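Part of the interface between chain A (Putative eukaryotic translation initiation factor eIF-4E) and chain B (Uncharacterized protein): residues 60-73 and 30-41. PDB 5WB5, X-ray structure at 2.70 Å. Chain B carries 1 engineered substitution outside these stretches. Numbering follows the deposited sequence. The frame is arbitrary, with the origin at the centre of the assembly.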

# COMPACT_ATOMS: atom_id res chain seq x y z
N VAL A 60 -11.17 -5.82 -5.03
CA VAL A 60 -12.20 -5.85 -3.99
C VAL A 60 -11.70 -5.12 -2.74
O VAL A 60 -12.40 -4.28 -2.16
CB VAL A 60 -12.62 -7.30 -3.68
CG1 VAL A 60 -13.58 -7.34 -2.51
CG2 VAL A 60 -13.26 -7.93 -4.89
N MET A 61 -10.48 -5.45 -2.31
CA MET A 61 -9.84 -4.72 -1.24
C MET A 61 -9.93 -3.22 -1.49
O MET A 61 -10.39 -2.46 -0.63
CB MET A 61 -8.38 -5.16 -1.12
CG MET A 61 -7.58 -4.48 -0.01
SD MET A 61 -5.81 -4.71 -0.22
CE MET A 61 -5.47 -3.55 -1.54
N LEU A 62 -9.51 -2.78 -2.67
CA LEU A 62 -9.59 -1.36 -3.01
C LEU A 62 -11.01 -0.84 -2.86
O LEU A 62 -11.23 0.26 -2.34
CB LEU A 62 -9.09 -1.12 -4.43
CG LEU A 62 -7.58 -1.06 -4.65
CD1 LEU A 62 -7.29 -0.94 -6.13
CD2 LEU A 62 -6.96 0.09 -3.88
N ARG A 63 -11.99 -1.62 -3.32
CA ARG A 63 -13.38 -1.21 -3.19
C ARG A 63 -13.72 -0.88 -1.75
O ARG A 63 -14.33 0.15 -1.46
CB ARG A 63 -14.30 -2.33 -3.70
CG ARG A 63 -15.79 -1.98 -3.68
CD ARG A 63 -16.63 -3.24 -3.83
NE ARG A 63 -16.30 -3.97 -5.05
CZ ARG A 63 -16.44 -5.28 -5.22
NH1 ARG A 63 -16.91 -6.04 -4.24
NH2 ARG A 63 -16.10 -5.83 -6.38
N TYR A 64 -13.32 -1.74 -0.82
CA TYR A 64 -13.70 -1.56 0.58
C TYR A 64 -12.67 -0.80 1.40
O TYR A 64 -12.85 -0.65 2.61
CB TYR A 64 -14.00 -2.91 1.22
CG TYR A 64 -15.30 -3.51 0.73
CD1 TYR A 64 -16.52 -2.94 1.07
CD2 TYR A 64 -15.31 -4.63 -0.09
CE1 TYR A 64 -17.71 -3.47 0.62
CE2 TYR A 64 -16.50 -5.17 -0.55
CZ TYR A 64 -17.69 -4.58 -0.19
OH TYR A 64 -18.87 -5.12 -0.65
N MET A 65 -11.60 -0.30 0.79
CA MET A 65 -10.68 0.58 1.49
C MET A 65 -11.24 2.00 1.55
O MET A 65 -12.03 2.41 0.70
CB MET A 65 -9.31 0.61 0.79
CG MET A 65 -8.41 -0.55 1.14
SD MET A 65 -6.87 -0.55 0.18
CE MET A 65 -6.17 1.04 0.61
N LYS A 66 -10.82 2.74 2.56
CA LYS A 66 -11.28 4.12 2.65
C LYS A 66 -10.32 5.03 1.89
O LYS A 66 -9.10 4.85 1.97
CB LYS A 66 -11.36 4.56 4.11
CG LYS A 66 -12.34 3.75 4.96
CD LYS A 66 -13.79 4.07 4.63
CE LYS A 66 -14.76 3.16 5.38
NZ LYS A 66 -14.55 3.21 6.85
N PRO A 67 -10.82 6.00 1.13
CA PRO A 67 -9.91 6.92 0.43
C PRO A 67 -9.15 7.79 1.41
O PRO A 67 -9.61 8.08 2.52
CB PRO A 67 -10.86 7.76 -0.44
CG PRO A 67 -12.17 7.68 0.23
CD PRO A 67 -12.23 6.31 0.86
N LEU A 68 -7.95 8.20 0.99
CA LEU A 68 -7.11 9.04 1.84
C LEU A 68 -7.73 10.42 2.03
O LEU A 68 -7.54 11.03 3.08
CB LEU A 68 -5.72 9.15 1.23
CG LEU A 68 -5.07 7.83 0.83
CD1 LEU A 68 -3.79 8.08 0.07
CD2 LEU A 68 -4.81 6.96 2.05
N HIS A 69 -8.47 10.91 1.03
CA HIS A 69 -9.12 12.21 1.17
C HIS A 69 -10.07 12.24 2.35
O HIS A 69 -10.26 13.30 2.96
CB HIS A 69 -9.87 12.55 -0.12
CG HIS A 69 -10.73 13.77 -0.02
ND1 HIS A 69 -10.37 14.88 0.71
CD2 HIS A 69 -11.95 14.04 -0.55
CE1 HIS A 69 -11.33 15.79 0.62
NE2 HIS A 69 -12.29 15.31 -0.14
N ALA A 70 -10.66 11.10 2.70
CA ALA A 70 -11.58 11.00 3.82
C ALA A 70 -10.99 10.29 5.02
O ALA A 70 -11.68 10.14 6.03
CB ALA A 70 -12.86 10.28 3.38
N LEU A 71 -9.73 9.88 4.95
CA LEU A 71 -9.12 9.12 6.02
C LEU A 71 -8.76 10.04 7.19
O LEU A 71 -8.64 11.26 7.05
CB LEU A 71 -7.88 8.39 5.52
CG LEU A 71 -7.27 7.32 6.43
CD1 LEU A 71 -8.28 6.23 6.74
CD2 LEU A 71 -6.02 6.73 5.79
N ARG A 72 -8.58 9.43 8.36
CA ARG A 72 -8.34 10.19 9.57
C ARG A 72 -6.95 10.83 9.55
O ARG A 72 -6.04 10.37 8.84
CB ARG A 72 -8.49 9.30 10.80
CG ARG A 72 -8.54 10.05 12.11
CD ARG A 72 -8.85 9.12 13.27
NE ARG A 72 -8.90 9.85 14.53
CZ ARG A 72 -7.83 10.26 15.20
NH1 ARG A 72 -6.61 10.02 14.73
NH2 ARG A 72 -7.98 10.92 16.34
N THR A 73 -6.79 11.88 10.35
CA THR A 73 -5.58 12.71 10.28
C THR A 73 -4.33 11.91 10.64
O THR A 73 -3.27 12.12 10.04
CB THR A 73 -5.72 13.92 11.20
OG1 THR A 73 -6.90 14.66 10.85
CG2 THR A 73 -4.51 14.83 11.09
N VAL B 30 -14.14 -11.20 6.60
CA VAL B 30 -13.08 -10.33 6.10
C VAL B 30 -13.55 -8.88 6.04
O VAL B 30 -12.72 -7.95 6.12
CB VAL B 30 -12.60 -10.81 4.72
CG1 VAL B 30 -11.45 -9.94 4.22
CG2 VAL B 30 -12.18 -12.27 4.77
N LEU B 31 -14.85 -8.64 5.92
CA LEU B 31 -15.35 -7.28 5.75
C LEU B 31 -15.40 -6.52 7.07
O LEU B 31 -15.29 -5.28 7.06
CB LEU B 31 -16.74 -7.31 5.10
CG LEU B 31 -17.35 -5.95 4.75
CD1 LEU B 31 -16.45 -5.15 3.81
CD2 LEU B 31 -18.72 -6.14 4.13
N ARG B 32 -15.57 -7.21 8.20
CA ARG B 32 -15.62 -6.50 9.47
C ARG B 32 -14.29 -5.85 9.81
O ARG B 32 -14.25 -4.81 10.47
CB ARG B 32 -16.05 -7.45 10.59
CG ARG B 32 -15.02 -8.52 10.96
CD ARG B 32 -15.43 -9.26 12.22
NE ARG B 32 -16.60 -10.11 12.00
CZ ARG B 32 -16.55 -11.43 11.79
NH1 ARG B 32 -15.40 -12.08 11.76
NH2 ARG B 32 -17.68 -12.10 11.60
N LYS B 33 -13.18 -6.44 9.35
CA LYS B 33 -11.86 -5.91 9.66
C LYS B 33 -11.62 -4.55 9.01
O LYS B 33 -10.74 -3.81 9.46
CB LYS B 33 -10.79 -6.90 9.22
CG LYS B 33 -10.93 -8.27 9.87
CD LYS B 33 -9.87 -9.24 9.40
CE LYS B 33 -10.01 -10.58 10.12
NZ LYS B 33 -9.00 -11.57 9.66
N PHE B 34 -12.37 -4.21 7.96
CA PHE B 34 -12.26 -2.88 7.37
C PHE B 34 -12.88 -1.80 8.24
O PHE B 34 -12.70 -0.61 7.95
CB PHE B 34 -12.93 -2.87 5.99
CG PHE B 34 -12.10 -3.49 4.91
CD1 PHE B 34 -12.02 -4.86 4.78
CD2 PHE B 34 -11.39 -2.69 4.03
CE1 PHE B 34 -11.25 -5.44 3.78
CE2 PHE B 34 -10.61 -3.26 3.03
CZ PHE B 34 -10.54 -4.63 2.91
N ASP B 35 -13.59 -2.18 9.30
CA ASP B 35 -14.21 -1.19 10.18
C ASP B 35 -13.18 -0.43 11.01
O ASP B 35 -13.48 0.67 11.47
CB ASP B 35 -15.23 -1.86 11.10
CG ASP B 35 -16.33 -2.58 10.34
OD1 ASP B 35 -16.70 -2.12 9.23
OD2 ASP B 35 -16.82 -3.62 10.84
N VAL B 36 -11.99 -1.00 11.21
CA VAL B 36 -10.96 -0.30 11.96
C VAL B 36 -10.57 1.00 11.28
O VAL B 36 -10.19 1.97 11.94
CB VAL B 36 -9.73 -1.21 12.15
CG1 VAL B 36 -9.03 -1.47 10.83
CG2 VAL B 36 -8.76 -0.60 13.16
N ILE B 37 -10.67 1.05 9.95
CA ILE B 37 -10.31 2.26 9.22
C ILE B 37 -11.31 3.35 9.56
O ILE B 37 -12.53 3.13 9.49
CB ILE B 37 -10.25 1.98 7.71
CG1 ILE B 37 -9.31 0.79 7.42
CG2 ILE B 37 -9.76 3.22 6.97
CD1 ILE B 37 -9.33 0.34 5.98
N GLU B 38 -10.81 4.52 9.93
CA GLU B 38 -11.64 5.59 10.46
C GLU B 38 -11.71 6.75 9.48
O GLU B 38 -10.70 7.16 8.90
CB GLU B 38 -11.08 6.08 11.80
CG GLU B 38 -10.94 4.97 12.83
CD GLU B 38 -10.33 5.44 14.13
OE1 GLU B 38 -9.65 6.48 14.12
OE2 GLU B 38 -10.55 4.78 15.16
N VAL B 39 -12.92 7.28 9.31
CA VAL B 39 -13.13 8.49 8.52
C VAL B 39 -12.80 9.70 9.38
O VAL B 39 -13.06 9.72 10.59
CB VAL B 39 -14.59 8.55 8.02
CG1 VAL B 39 -14.83 9.82 7.20
CG2 VAL B 39 -14.92 7.31 7.20
N ALA B 40 -12.22 10.72 8.76
CA ALA B 40 -11.89 11.94 9.48
C ALA B 40 -13.16 12.58 10.03
O ALA B 40 -14.23 12.50 9.42
CB ALA B 40 -11.15 12.92 8.57
N GLU B 41 -13.03 13.21 11.18
CA GLU B 41 -14.15 13.87 11.81
C GLU B 41 -14.34 15.27 11.25
O GLU B 41 -13.41 15.86 10.70
CB GLU B 41 -13.94 13.93 13.32
CG GLU B 41 -13.87 12.57 13.98
CD GLU B 41 -13.71 12.67 15.48
OE1 GLU B 41 -13.49 13.80 15.98
OE2 GLU B 41 -13.80 11.63 16.17

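This contact illustrates how two chains can combine apolar packing at one end with a short backbone pairing at the other, together burying 726 Å² between the two stretches. The apolar end centres on B:Phe34, whose CA-to-CB bond points toward chain A and whose ring is buried against A:Met61, A:Tyr64 and A:Met65. One ring face receives A:Tyr64, with CB of A:Tyr64 4.0 Å from the centroid of the B:Phe34 ring. The methionines add flexible, apolar surface: A:Met61 CG lies 4.2 Å from B:Phe34 CZ, and A:Met65 CG 4.0 Å from B:Phe34 CE2. A:Tyr64 serves twice, because one face of its own ring is covered by B:Leu31, whose CD1 sits 3.7 Å from the ring centroid and only 19° off the normal.

B:Ile37 carries the apolar packing onward. Its CG2 approaches A:Lys66 CG at 3.3 Å and A:Leu71 CD1 at 3.4 Å. The lysine thus contributes the aliphatic part of its chain to the packing, while one methyl of the branched isoleucine, CG2, touches both neighbours.

Beyond this point the backbones take over. A single bridge pairs A:Leu71 with B:Val39, and its firm element is the hydrogen bond from B:Ala40 N to A:Ala70 O, 2.8 Å long and nearly straight at 168°. The same carbonyl oxygen accepts a CA-H...O contact from B:Val39 CA at 3.3 Å. A weak hydrogen bond, A:Arg72 N to B:Glu38 O at 3.2 Å, completes the pairing. B:Ala40 CB lies 3.4 Å from A:Leu71 O, and A:Ala70 CB 4.3 Å from B:Val39 CG1. A:Arg72 and B:Glu38 add opposite charges: NE of A:Arg72 lies about 3.5 Å from OE1 of B:Glu38, whose place is less sure, but the oxygen sits well out of the guanidinium plane, so this salt bridge is electrostatic rather than directional.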